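Local coordinates for protein succinate-semialdehyde dehydrogenase (Streptococcus pyogenes MGAS1882, PDB 4OGD) that oxidises succinic semialdehyde to succinate with NADP+ as cofactor, as a member of the aldehyde dehydrogenase family, at residues T71-L77 against D294-P298. Residues are numbered along the deposited sequence; the frame is centred on the assembly and turned at random.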
ATOM      1  N   THR A  71      24.593  11.084 -18.066  1.00  9.72           N
ATOM      2  CA  THR A  71      24.743  12.406 -18.679  1.00  8.83           C
ATOM      3  C   THR A  71      24.353  12.394 -20.161  1.00  9.34           C
ATOM      4  O   THR A  71      23.620  13.272 -20.636  1.00 10.06           O
ATOM      5  CB  THR A  71      26.186  12.912 -18.532  1.00  9.38           C
ATOM      6  OG1 THR A  71      26.484  13.119 -17.144  1.00  9.77           O
ATOM      7  CG2 THR A  71      26.377  14.224 -19.309  1.00  9.96           C
ATOM      8  N   LYS A  72      24.840  11.398 -20.897  1.00  9.16           N
ATOM      9  CA  LYS A  72      24.515  11.302 -22.316  1.00 10.43           C
ATOM     10  C   LYS A  72      23.037  10.997 -22.594  1.00 10.59           C
ATOM     11  O   LYS A  72      22.511  11.402 -23.629  1.00 11.73           O
ATOM     12  CB  LYS A  72      25.454  10.316 -23.033  1.00 11.01           C
ATOM     13  CG  LYS A  72      26.935  10.755 -23.026  1.00 12.11           C
ATOM     14  CD  LYS A  72      27.159  12.025 -23.850  1.00 15.53           C
ATOM     15  CE  LYS A  72      28.552  12.631 -23.631  1.00 15.12           C
ATOM     16  NZ  LYS A  72      29.660  11.764 -24.151  1.00 16.44           N
ATOM     17  N   ASP A  73      22.364  10.313 -21.668  1.00  7.62           N
ATOM     18  CA  ASP A  73      20.932  10.017 -21.820  1.00  9.13           C
ATOM     19  C   ASP A  73      20.066  11.245 -21.539  1.00  8.75           C
ATOM     20  O   ASP A  73      19.215  11.636 -22.353  1.00 10.80           O
ATOM     21  CB  ASP A  73      20.487   8.906 -20.846  1.00  8.60           C
ATOM     22  CG  ASP A  73      20.540   7.501 -21.458  1.00 10.45           C
ATOM     23  OD1 ASP A  73      20.869   7.330 -22.654  1.00 11.03           O
ATOM     24  OD2 ASP A  73      20.225   6.550 -20.715  1.00 10.46           O
ATOM     25  N   MET A  74      20.266  11.851 -20.379  1.00  8.79           N
ATOM     26  CA  MET A  74      19.300  12.846 -19.922  1.00  8.61           C
ATOM     27  C   MET A  74      19.877  14.207 -19.551  1.00  8.27           C
ATOM     28  O   MET A  74      19.145  15.085 -19.093  1.00  8.59           O
ATOM     29  CB  MET A  74      18.416  12.266 -18.806  1.00  8.28           C
ATOM     30  CG  MET A  74      19.163  11.598 -17.661  1.00  7.45           C
ATOM     31  SD  MET A  74      20.054  12.753 -16.621  1.00  9.22           S
ATOM     32  CE  MET A  74      18.688  13.763 -16.026  1.00  9.59           C
ATOM     33  N   GLY A  75      21.182  14.383 -19.752  1.00  8.89           N
ATOM     34  CA  GLY A  75      21.790  15.704 -19.703  1.00  9.75           C
ATOM     35  C   GLY A  75      22.405  16.198 -18.411  1.00 10.29           C
ATOM     36  O   GLY A  75      23.003  17.276 -18.409  1.00 10.00           O
ATOM     37  N   LYS A  76      22.256  15.461 -17.311  1.00  8.01           N
ATOM     38  CA  LYS A  76      22.697  15.999 -16.028  1.00  8.80           C
ATOM     39  C   LYS A  76      24.201  16.157 -15.969  1.00 11.07           C
ATOM     40  O   LYS A  76      24.933  15.456 -16.671  1.00 10.40           O
ATOM     41  CB  LYS A  76      22.204  15.169 -14.837  1.00  9.29           C
ATOM     42  CG  LYS A  76      22.825  13.790 -14.684  1.00  9.97           C
ATOM     43  CD  LYS A  76      22.427  13.181 -13.334  1.00  9.19           C
ATOM     44  CE  LYS A  76      20.908  13.015 -13.190  1.00  8.94           C
ATOM     45  NZ  LYS A  76      20.496  12.694 -11.780  1.00  6.92           N
ATOM     46  N   LEU A  77      24.651  17.085 -15.131  1.00  9.57           N
ATOM     47  CA  LEU A  77      26.078  17.299 -14.914  1.00  9.46           C
ATOM     48  C   LEU A  77      26.763  15.968 -14.612  1.00 11.72           C
ATOM     49  O   LEU A  77      26.241  15.146 -13.858  1.00  9.17           O
ATOM     50  CB  LEU A  77      26.291  18.259 -13.748  1.00  8.95           C
ATOM     51  CG  LEU A  77      25.707  19.662 -13.879  1.00 10.75           C
ATOM     52  CD1 LEU A  77      26.078  20.484 -12.654  1.00  9.45           C
ATOM     53  CD2 LEU A  77      26.164  20.335 -15.164  1.00 12.02           C
ATOM     54  N   ASP A 294      28.267  22.668 -21.346  1.00 12.85           N
ATOM     55  CA  ASP A 294      28.566  21.250 -21.519  1.00 13.91           C
ATOM     56  C   ASP A 294      28.514  20.512 -20.177  1.00 12.21           C
ATOM     57  O   ASP A 294      29.348  20.753 -19.318  1.00 11.85           O
ATOM     58  CB  ASP A 294      29.975  21.157 -22.125  1.00 12.87           C
ATOM     59  CG  ASP A 294      30.416  19.738 -22.399  1.00 16.07           C
ATOM     60  OD1 ASP A 294      29.686  18.785 -22.052  1.00 12.06           O
ATOM     61  OD2 ASP A 294      31.525  19.576 -22.964  1.00 18.59           O
ATOM     62  N   PRO A 295      27.540  19.600 -19.989  1.00 13.14           N
ATOM     63  CA  PRO A 295      27.465  18.926 -18.682  1.00 11.20           C
ATOM     64  C   PRO A 295      28.661  18.010 -18.379  1.00 13.11           C
ATOM     65  O   PRO A 295      28.848  17.631 -17.221  1.00 11.63           O
ATOM     66  CB  PRO A 295      26.166  18.110 -18.775  1.00 10.66           C
ATOM     67  CG  PRO A 295      25.979  17.868 -20.237  1.00  8.61           C
ATOM     68  CD  PRO A 295      26.486  19.138 -20.911  1.00 11.37           C
ATOM     69  N   MET A 296      29.470  17.680 -19.382  1.00  9.33           N
ATOM     70  CA  MET A 296      30.681  16.902 -19.123  1.00 12.54           C
ATOM     71  C   MET A 296      31.821  17.767 -18.588  1.00 14.13           C
ATOM     72  O   MET A 296      32.779  17.248 -18.016  1.00 15.00           O
ATOM     73  CB  MET A 296      31.130  16.134 -20.372  1.00 10.25           C
ATOM     74  CG  MET A 296      30.179  15.021 -20.812  1.00 12.29           C
ATOM     75  SD  MET A 296      29.979  13.658 -19.639  1.00 14.13           S
ATOM     76  CE  MET A 296      31.585  12.872 -19.762  1.00 15.52           C
ATOM     77  N   ASP A 297      31.708  19.083 -18.761  1.00 11.83           N
ATOM     78  CA  ASP A 297      32.750  20.025 -18.356  1.00 14.13           C
ATOM     79  C   ASP A 297      32.634  20.296 -16.862  1.00 13.49           C
ATOM     80  O   ASP A 297      31.568  20.683 -16.390  1.00 13.30           O
ATOM     81  CB  ASP A 297      32.564  21.332 -19.136  1.00 13.09           C
ATOM     82  CG  ASP A 297      33.739  22.299 -18.998  1.00 19.69           C
ATOM     83  OD1 ASP A 297      34.374  22.380 -17.923  1.00 18.47           O
ATOM     84  OD2 ASP A 297      34.013  23.002 -19.992  1.00 20.65           O
ATOM     85  N   PRO A 298      33.733  20.111 -16.110  1.00 13.27           N
ATOM     86  CA  PRO A 298      33.705  20.362 -14.661  1.00 15.84           C
ATOM     87  C   PRO A 298      33.366  21.808 -14.280  1.00 16.51           C
ATOM     88  O   PRO A 298      32.936  22.044 -13.153  1.00 17.79           O
ATOM     89  CB  PRO A 298      35.132  20.011 -14.216  1.00 19.25           C
ATOM     90  CG  PRO A 298      35.962  20.108 -15.467  1.00 16.98           C
ATOM     91  CD  PRO A 298      35.053  19.635 -16.559  1.00 18.31           C
TER
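Pro295 sets CB and CG of its ring against the turn that closes helix 63-74, and the joint shows how a loop can be fitted against the C-terminal end of a helix without a hydrogen bond between the two segments. Its CB lies 3.3 Å from Gly75 O and 3.6 Å from Lys76 O, while CG rests 3.8 Å from Thr71 CG2. Leu77 completes the seat: its CD2 methyl comes to 4.0 Å from Pro295 CA. Beside the proline, the folded side chain of Met296 brings SD to 3.7 Å from Thr71 CG2; the bend at chi2 (-64°) turns the sulfur back beside the helix end. Lys72 crosses Met296 at about a right angle and touches it through the methylene CE, its ammonium being engaged by Glu68 and by a cation-pi contact with Tyr7.

Thr71 divides its branches: CG2, anti to the backbone N, faces the loop, whereas OG1 donates a hydrogen bond to Lys76 O (2.8 Å), tilted 28° from the carbonyl plane. That bond ties the last helical turn to the chain leaving it, after Gly75 has ended the helix with a positive phi. On the other side, a type I turn runs from Asp294 to Asp297, and an Asx turn reinforces it, Asp294 OD1 accepting from Met296 N at 2.9 Å from above the carboxylate plane. Farther out, Phe78 and Tyr7 pack on Met296, and a backbone hydrogen bond joins Pro295 to Phe78.

The chemistry is thus mostly apolar, yet Gly75 O is buried with no partner in the model; across the contact it meets the aliphatic CB and CG of Pro295, so the joint probably relies on close fit and on bonds within each segment, not on polar pairing across it.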